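PDB 6AGQ: acetyl xylan esterase from Paenibacillus sp. R4, which hydrolyses acetyl esters and, as a cold-active acetyl xylan esterase, probably removes acetyl groups from acetylated xylan and related sugars. Local coordinates for residues L86-Y92 with G112-I118; I179-S185 with P201-V207. All coordinates share one frame. Residue numbers count along the deposited sequence, not the author numbering.

Interaction 1: residues L86-Y92 with G112-I118; sequences LPVLVKY and GMAALAI
Strand 86-92 runs parallel to strand 114-118, which follows the turn at Gly112 and Met113; their axes come to 4.6 Å and cross at -18°. In register, Val88 faces Ala114, Leu89 Ala115, Val90 Leu116 and Lys91 Ala117, with CA-CA spacings of 4.6 to 4.9 Å. At the start, Leu86 CD2 lies 3.7 Å from Gly112 O; Gly112, at positive phi, is the C-prime residue of the Schellman motif that ends helix 106-110. Pro87 packs CG on Met113 CG (3.7 Å), and its O accepts from Ala114 N (2.9 Å). Val88, chi1 p, sets CG2 3.9 Å from Ala114 CB. Leu89 bonds through both backbone polar atoms, N to Ala114 O (3.1 Å) and O to Leu116 N (2.8 Å), while its CB meets Met113 CE at 4.0 Å on the face it shares with Ala115. Val90, chi1 t, points to the other face with Leu116, under helix 153-170. Lys91 N donates to Leu116 O (2.8 Å); beyond this the strands splay, and a water donates to Lys91 O (2.7 Å) and Ile118 O (3.0 Å). Tyr92, chi1 m, brings CE1 to 3.7 Å from Ile118 CD1 at its ring edge, and its OH bonds to Cys161 O. This is the parallel pairing of a beta-alpha-beta unit in an alpha/beta-hydrolase sheet.

Interaction 2: residues I179-S185 with P201-V207; sequences IAVYGGS and PKLALPV
Strands 179-184 and 203-207 lie parallel, axes 4.7 Å apart and only 7° from alignment, pairing Ala180 with Leu203, Val181 with Ala204, Tyr182 with Leu205, Gly183 with Pro206 and Gly184 with Val207. The ladder opens with a shared acceptor: Ile179 O takes Lys202 N (2.8 Å) and Leu203 N (3.3 Å). Val181 N then donates to Leu203 O (3.1 Å), and Val181 O accepts Leu205 N (2.7 Å). The rung between Gly183 N and Leu205 O is stretched to 3.7 Å, where Leu205 bends the strand (psi 62°); the ladder resumes with Val207 N to Gly183 O (2.9 Å), followed by Ser185 N to Val207 O (2.8 Å). Ala180 CB packs on Leu203 CB (3.7 Å), and Tyr182, chi1 t, places CE1 4.1 Å from Val207 CG2 at its ring edge. Ser185, at phi/psi 63/-119°, has the strained backbone expected of a GxSxG nucleophile elbow; with its OG hydrogen-bonded to His303 NE2, it is consistent with the esterase nucleophile. Lys202 NZ is satisfied by Leu321 O. Helix 309-320 covers the Tyr182, Leu203 and Leu205 face, strand 86-92 flanks 179-184, strand 265-271 flanks 203-207, and helix 186-197 connects the pair.

From the N terminus, the chain first closes interaction 1, where strand 86-92 leads through helix 106-110 back to 114-118. Only after helix 153-170 does interaction 2 open, joining 179-184 to 203-207 across helix 186-197, so the two loops follow in series and neither nests nor crosses. In space they share one sheet: order 114-118, 86-92, 179-184, 203-207, all parallel. Strands 86-92 and 179-184 meet directly, with probable hydrogen bonds from Val90 N to Ala180 O and from Tyr182 N to Val90 O, both 2.8 Å, and Val88 CG1 packed 3.5 Å from Ile179 CG1. Together they join the antiparallel N-terminal strands to the later strands 265-271 and 293-298.

Interaction 1: residues L86-Y92 with G112-I118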
ATOM      1  N   LEU A  86      11.411  40.373  29.563  1.00 31.45           N
ATOM      2  CA  LEU A  86      10.646  39.523  28.683  1.00 34.89           C
ATOM      3  C   LEU A  86      10.932  38.070  28.977  1.00 30.73           C
ATOM      4  O   LEU A  86      12.097  37.640  28.873  1.00 29.33           O
ATOM      5  CB  LEU A  86      10.979  39.782  27.188  1.00 35.01           C
ATOM      6  CG  LEU A  86      10.583  41.136  26.616  1.00 32.00           C
ATOM      7  CD1 LEU A  86      10.845  41.167  25.133  1.00 33.79           C
ATOM      8  CD2 LEU A  86       9.126  41.481  26.851  1.00 34.62           C
ATOM      9  N   PRO A  87       9.890  37.291  29.250  1.00 28.51           N
ATOM     10  CA  PRO A  87      10.109  35.828  29.212  1.00 28.83           C
ATOM     11  C   PRO A  87      10.478  35.333  27.808  1.00 26.44           C
ATOM     12  O   PRO A  87      10.358  36.082  26.834  1.00 26.92           O
ATOM     13  CB  PRO A  87       8.786  35.238  29.742  1.00 30.95           C
ATOM     14  CG  PRO A  87       7.783  36.358  29.737  1.00 32.33           C
ATOM     15  CD  PRO A  87       8.498  37.663  29.564  1.00 31.70           C
ATOM     16  N   VAL A  88      11.014  34.122  27.698  1.00 26.29           N
ATOM     17  CA  VAL A  88      11.529  33.675  26.407  1.00 25.34           C
ATOM     18  C   VAL A  88      11.275  32.193  26.174  1.00 25.34           C
ATOM     19  O   VAL A  88      11.381  31.403  27.066  1.00 26.72           O
ATOM     20  CB  VAL A  88      13.029  34.043  26.166  1.00 25.01           C
ATOM     21  CG1 VAL A  88      13.984  33.324  27.084  1.00 25.85           C
ATOM     22  CG2 VAL A  88      13.471  33.752  24.744  1.00 27.92           C
ATOM     23  N   LEU A  89      10.945  31.858  24.929  1.00 26.13           N
ATOM     24  CA  LEU A  89      10.740  30.504  24.489  1.00 28.78           C
ATOM     25  C   LEU A  89      11.761  30.137  23.390  1.00 28.24           C
ATOM     26  O   LEU A  89      11.967  30.859  22.381  1.00 29.60           O
ATOM     27  CB  LEU A  89       9.306  30.369  24.010  1.00 31.39           C
ATOM     28  CG  LEU A  89       8.847  28.941  23.792  1.00 36.34           C
ATOM     29  CD1 LEU A  89       7.401  28.815  24.205  1.00 39.14           C
ATOM     30  CD2 LEU A  89       9.068  28.489  22.344  1.00 37.97           C
ATOM     31  N   VAL A  90      12.416  29.014  23.579  1.00 25.46           N
ATOM     32  CA  VAL A  90      13.340  28.492  22.543  1.00 23.89           C
ATOM     33  C   VAL A  90      12.718  27.261  21.946  1.00 22.94           C
ATOM     34  O   VAL A  90      12.409  26.250  22.652  1.00 21.68           O
ATOM     35  CB  VAL A  90      14.755  28.227  23.153  1.00 22.98           C
ATOM     36  CG1 VAL A  90      15.681  27.610  22.133  1.00 21.54           C
ATOM     37  CG2 VAL A  90      15.379  29.538  23.647  1.00 22.52           C
ATOM     38  N   LYS A  91      12.517  27.344  20.645  1.00 24.30           N
ATOM     39  CA  LYS A  91      11.948  26.266  19.864  1.00 23.79           C
ATOM     40  C   LYS A  91      13.033  25.474  19.054  1.00 23.51           C
ATOM     41  O   LYS A  91      13.844  26.052  18.337  1.00 24.25           O
ATOM     42  CB  LYS A  91      10.926  26.850  18.888  1.00 24.28           C
ATOM     43  CG  LYS A  91      10.334  25.871  17.930  1.00 28.26           C
ATOM     44  CD  LYS A  91       9.109  26.408  17.205  1.00 28.70           C
ATOM     45  CE  LYS A  91       8.542  25.332  16.283  1.00 30.46           C
ATOM     46  NZ  LYS A  91       7.514  25.931  15.382  1.00 32.17           N
ATOM     47  N   TYR A  92      12.964  24.155  19.096  1.00 21.40           N
ATOM     48  CA  TYR A  92      13.882  23.273  18.344  1.00 20.18           C
ATOM     49  C   TYR A  92      13.043  22.439  17.410  1.00 21.71           C
ATOM     50  O   TYR A  92      11.901  22.109  17.719  1.00 27.48           O
ATOM     51  CB  TYR A  92      14.607  22.379  19.305  1.00 20.42           C
ATOM     52  CG  TYR A  92      15.447  23.056  20.385  1.00 22.00           C
ATOM     53  CD1 TYR A  92      16.452  23.901  20.070  1.00 23.16           C
ATOM     54  CD2 TYR A  92      15.236  22.792  21.730  1.00 23.74           C
ATOM     55  CE1 TYR A  92      17.232  24.496  21.039  1.00 26.56           C
ATOM     56  CE2 TYR A  92      16.023  23.356  22.698  1.00 27.42           C
ATOM     57  CZ  TYR A  92      17.025  24.229  22.338  1.00 27.89           C
ATOM     58  OH  TYR A  92      17.801  24.835  23.307  1.00 31.67           O
ATOM     59  N   GLY A 112       3.387  38.444  24.952  1.00 34.08           N
ATOM     60  CA  GLY A 112       4.430  39.270  25.575  1.00 35.14           C
ATOM     61  C   GLY A 112       5.778  38.567  25.764  1.00 32.47           C
ATOM     62  O   GLY A 112       6.529  38.893  26.660  1.00 34.83           O
ATOM     63  N   MET A 113       6.096  37.614  24.920  1.00 33.36           N
ATOM     64  CA  MET A 113       7.319  36.845  25.090  1.00 31.64           C
ATOM     65  C   MET A 113       8.211  37.034  23.922  1.00 28.09           C
ATOM     66  O   MET A 113       7.759  37.288  22.825  1.00 27.04           O
ATOM     67  CB  MET A 113       6.975  35.376  25.219  1.00 35.05           C
ATOM     68  CG  MET A 113       6.372  35.063  26.569  1.00 38.70           C
ATOM     69  SD  MET A 113       5.336  33.598  26.585  1.00 53.26           S
ATOM     70  CE  MET A 113       6.308  32.359  25.711  1.00 44.67           C
ATOM     71  N   ALA A 114       9.498  36.879  24.148  1.00 25.42           N
ATOM     72  CA  ALA A 114      10.437  36.703  23.069  1.00 23.68           C
ATOM     73  C   ALA A 114      10.436  35.250  22.643  1.00 24.71           C
ATOM     74  O   ALA A 114      10.050  34.389  23.410  1.00 26.44           O
ATOM     75  CB  ALA A 114      11.815  37.104  23.528  1.00 24.94           C
ATOM     76  N   ALA A 115      10.886  34.958  21.423  1.00 25.17           N
ATOM     77  CA  ALA A 115      11.039  33.588  21.019  1.00 23.09           C
ATOM     78  C   ALA A 115      12.172  33.425  20.026  1.00 25.17           C
ATOM     79  O   ALA A 115      12.379  34.280  19.135  1.00 28.81           O
ATOM     80  CB  ALA A 115       9.715  33.042  20.446  1.00 24.10           C
ATOM     81  N   LEU A 116      12.854  32.295  20.120  1.00 25.08           N
ATOM     82  CA  LEU A 116      13.956  31.976  19.185  1.00 23.14           C
ATOM     83  C   LEU A 116      13.703  30.596  18.608  1.00 22.56           C
ATOM     84  O   LEU A 116      13.487  29.631  19.361  1.00 24.05           O
ATOM     85  CB  LEU A 116      15.324  32.006  19.919  1.00 22.14           C
ATOM     86  CG  LEU A 116      16.555  31.421  19.186  1.00 21.16           C
ATOM     87  CD1 LEU A 116      17.075  32.358  18.106  1.00 20.54           C
ATOM     88  CD2 LEU A 116      17.612  31.177  20.256  1.00 22.40           C
ATOM     89  N   ALA A 117      13.782  30.496  17.283  1.00 21.50           N
ATOM     90  CA  ALA A 117      13.867  29.228  16.618  1.00 22.88           C
ATOM     91  C   ALA A 117      15.180  29.075  15.872  1.00 24.31           C
ATOM     92  O   ALA A 117      15.547  29.951  15.142  1.00 29.23           O
ATOM     93  CB  ALA A 117      12.717  29.108  15.633  1.00 23.99           C
ATOM     94  N   ILE A 118      15.814  27.922  15.956  1.00 24.78           N
ATOM     95  CA  ILE A 118      17.102  27.669  15.312  1.00 27.87           C
ATOM     96  C   ILE A 118      17.105  26.454  14.364  1.00 25.87           C
ATOM     97  O   ILE A 118      16.327  25.545  14.529  1.00 25.58           O
ATOM     98  CB  ILE A 118      18.213  27.417  16.389  1.00 32.35           C
ATOM     99  CG1 ILE A 118      17.909  26.183  17.235  1.00 31.08           C
ATOM    100  CG2 ILE A 118      18.370  28.641  17.308  1.00 33.96           C
ATOM    101  CD1 ILE A 118      19.046  25.824  18.154  1.00 34.95           C
TER
HETATM  102  O   HOH W   1      13.508  25.673  15.679  1.00 29.32           O

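Interaction 2: residues I179-S185 with P201-V207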
ATOM      1  N   ILE A 179      12.852  31.227  31.109  1.00 25.55           N
ATOM      2  CA  ILE A 179      13.118  30.557  29.832  1.00 27.57           C
ATOM      3  C   ILE A 179      12.364  29.206  29.719  1.00 26.68           C
ATOM      4  O   ILE A 179      12.438  28.383  30.641  1.00 24.01           O
ATOM      5  CB  ILE A 179      14.602  30.246  29.694  1.00 30.02           C
ATOM      6  CG1 ILE A 179      15.451  31.527  29.742  1.00 33.64           C
ATOM      7  CG2 ILE A 179      14.905  29.459  28.405  1.00 29.12           C
ATOM      8  CD1 ILE A 179      16.938  31.204  29.921  1.00 33.63           C
ATOM      9  N   ALA A 180      11.666  28.988  28.601  1.00 21.07           N
ATOM     10  CA  ALA A 180      11.070  27.697  28.299  1.00 23.60           C
ATOM     11  C   ALA A 180      11.682  27.139  27.023  1.00 24.80           C
ATOM     12  O   ALA A 180      12.081  27.912  26.142  1.00 26.29           O
ATOM     13  CB  ALA A 180       9.582  27.804  28.147  1.00 24.62           C
ATOM     14  N   VAL A 181      11.803  25.818  26.972  1.00 23.44           N
ATOM     15  CA  VAL A 181      12.368  25.068  25.812  1.00 22.30           C
ATOM     16  C   VAL A 181      11.276  24.144  25.285  1.00 22.88           C
ATOM     17  O   VAL A 181      10.564  23.516  26.087  1.00 26.81           O
ATOM     18  CB  VAL A 181      13.691  24.332  26.132  1.00 22.89           C
ATOM     19  CG1 VAL A 181      14.861  25.306  26.302  1.00 22.80           C
ATOM     20  CG2 VAL A 181      13.583  23.503  27.378  1.00 27.03           C
ATOM     21  N   TYR A 182      11.060  24.141  23.952  1.00 24.40           N
ATOM     22  CA  TYR A 182       9.892  23.498  23.321  1.00 24.43           C
ATOM     23  C   TYR A 182      10.298  22.903  21.983  1.00 24.67           C
ATOM     24  O   TYR A 182      11.184  23.401  21.329  1.00 29.17           O
ATOM     25  CB  TYR A 182       8.747  24.499  23.156  1.00 25.84           C
ATOM     26  CG  TYR A 182       7.822  24.231  22.017  1.00 32.09           C
ATOM     27  CD1 TYR A 182       6.996  23.100  22.021  1.00 41.02           C
ATOM     28  CD2 TYR A 182       7.771  25.067  20.918  1.00 33.66           C
ATOM     29  CE1 TYR A 182       6.190  22.765  20.932  1.00 44.50           C
ATOM     30  CE2 TYR A 182       6.940  24.782  19.842  1.00 36.96           C
ATOM     31  CZ  TYR A 182       6.154  23.623  19.852  1.00 45.04           C
ATOM     32  OH  TYR A 182       5.348  23.290  18.805  1.00 43.95           O
ATOM     33  N   GLY A 183       9.663  21.805  21.602  1.00 22.89           N
ATOM     34  CA  GLY A 183       9.876  21.177  20.314  1.00 23.49           C
ATOM     35  C   GLY A 183       9.172  19.869  20.172  1.00 22.46           C
ATOM     36  O   GLY A 183       8.956  19.144  21.174  1.00 25.62           O
ATOM     37  N   GLY A 184       8.809  19.571  18.940  1.00 23.25           N
ATOM     38  CA  GLY A 184       8.247  18.286  18.606  1.00 25.16           C
ATOM     39  C   GLY A 184       9.246  17.300  18.000  1.00 26.47           C
ATOM     40  O   GLY A 184      10.065  17.649  17.139  1.00 26.68           O
ATOM     41  N   SER A 185       9.139  16.058  18.444  1.00 25.12           N
ATOM     42  CA  SER A 185       9.927  14.967  17.944  1.00 26.17           C
ATOM     43  C   SER A 185      11.446  15.086  18.170  1.00 23.72           C
ATOM     44  O   SER A 185      11.849  15.124  19.305  1.00 24.51           O
ATOM     45  CB  SER A 185       9.574  14.650  16.523  1.00 27.40           C
ATOM     46  OG  SER A 185      10.173  13.363  16.281  1.00 34.88           O
ATOM     47  N   PRO A 201      16.783  26.787  32.086  1.00 32.24           N
ATOM     48  CA  PRO A 201      15.378  26.703  31.676  1.00 31.34           C
ATOM     49  C   PRO A 201      14.471  26.406  32.844  1.00 30.28           C
ATOM     50  O   PRO A 201      14.790  25.567  33.671  1.00 28.56           O
ATOM     51  CB  PRO A 201      15.361  25.545  30.669  1.00 32.96           C
ATOM     52  CG  PRO A 201      16.761  25.391  30.233  1.00 32.26           C
ATOM     53  CD  PRO A 201      17.609  25.786  31.380  1.00 31.32           C
ATOM     54  N   LYS A 202      13.376  27.161  32.938  1.00 28.16           N
ATOM     55  CA  LYS A 202      12.407  26.996  33.965  1.00 29.12           C
ATOM     56  C   LYS A 202      11.277  26.003  33.584  1.00 26.97           C
ATOM     57  O   LYS A 202      10.751  25.294  34.461  1.00 24.35           O
ATOM     58  CB  LYS A 202      11.828  28.335  34.230  1.00 29.93           C
ATOM     59  CG  LYS A 202      10.986  28.374  35.447  1.00 30.46           C
ATOM     60  CD  LYS A 202      10.254  29.682  35.444  1.00 32.62           C
ATOM     61  CE  LYS A 202       9.524  29.862  36.752  1.00 36.57           C
ATOM     62  NZ  LYS A 202       8.980  31.245  36.749  1.00 38.30           N
ATOM     63  N   LEU A 203      10.923  25.979  32.303  1.00 25.13           N
ATOM     64  CA  LEU A 203       9.933  25.065  31.763  1.00 29.94           C
ATOM     65  C   LEU A 203      10.511  24.250  30.613  1.00 27.92           C
ATOM     66  O   LEU A 203      11.317  24.764  29.858  1.00 27.80           O
ATOM     67  CB  LEU A 203       8.752  25.841  31.202  1.00 30.52           C
ATOM     68  CG  LEU A 203       7.561  26.192  32.016  1.00 34.06           C
ATOM     69  CD1 LEU A 203       7.911  26.592  33.413  1.00 38.50           C
ATOM     70  CD2 LEU A 203       6.763  27.258  31.317  1.00 34.89           C
ATOM     71  N   ALA A 204      10.023  23.012  30.441  1.00 28.28           N
ATOM     72  CA  ALA A 204      10.364  22.155  29.289  1.00 27.76           C
ATOM     73  C   ALA A 204       9.061  21.635  28.685  1.00 27.04           C
ATOM     74  O   ALA A 204       8.235  21.118  29.429  1.00 24.38           O
ATOM     75  CB  ALA A 204      11.244  21.007  29.713  1.00 28.00           C
ATOM     76  N   LEU A 205       8.850  21.840  27.363  1.00 24.98           N
ATOM     77  CA  LEU A 205       7.645  21.419  26.713  1.00 25.30           C
ATOM     78  C   LEU A 205       7.891  20.405  25.544  1.00 26.19           C
ATOM     79  O   LEU A 205       7.508  20.689  24.409  1.00 29.86           O
ATOM     80  CB  LEU A 205       6.883  22.633  26.213  1.00 26.49           C
ATOM     81  CG  LEU A 205       6.270  23.554  27.283  1.00 29.47           C
ATOM     82  CD1 LEU A 205       7.221  24.661  27.663  1.00 31.68           C
ATOM     83  CD2 LEU A 205       4.994  24.189  26.747  1.00 34.38           C
ATOM     84  N   PRO A 206       8.462  19.221  25.829  1.00 23.96           N
ATOM     85  CA  PRO A 206       8.599  18.162  24.793  1.00 25.39           C
ATOM     86  C   PRO A 206       7.277  17.623  24.174  1.00 26.78           C
ATOM     87  O   PRO A 206       6.398  17.165  24.894  1.00 29.43           O
ATOM     88  CB  PRO A 206       9.344  17.076  25.527  1.00 26.03           C
ATOM     89  CG  PRO A 206       8.936  17.236  26.938  1.00 26.63           C
ATOM     90  CD  PRO A 206       8.780  18.698  27.171  1.00 25.63           C
ATOM     91  N   VAL A 207       7.145  17.665  22.859  1.00 26.85           N
ATOM     92  CA  VAL A 207       6.047  16.964  22.187  1.00 28.73           C
ATOM     93  C   VAL A 207       6.609  15.675  21.535  1.00 30.95           C
ATOM     94  O   VAL A 207       7.563  15.720  20.743  1.00 28.64           O
ATOM     95  CB  VAL A 207       5.343  17.900  21.157  1.00 27.28           C
ATOM     96  CG1 VAL A 207       4.313  17.169  20.329  1.00 31.25           C
ATOM     97  CG2 VAL A 207       4.648  19.044  21.881  1.00 26.14           C
TER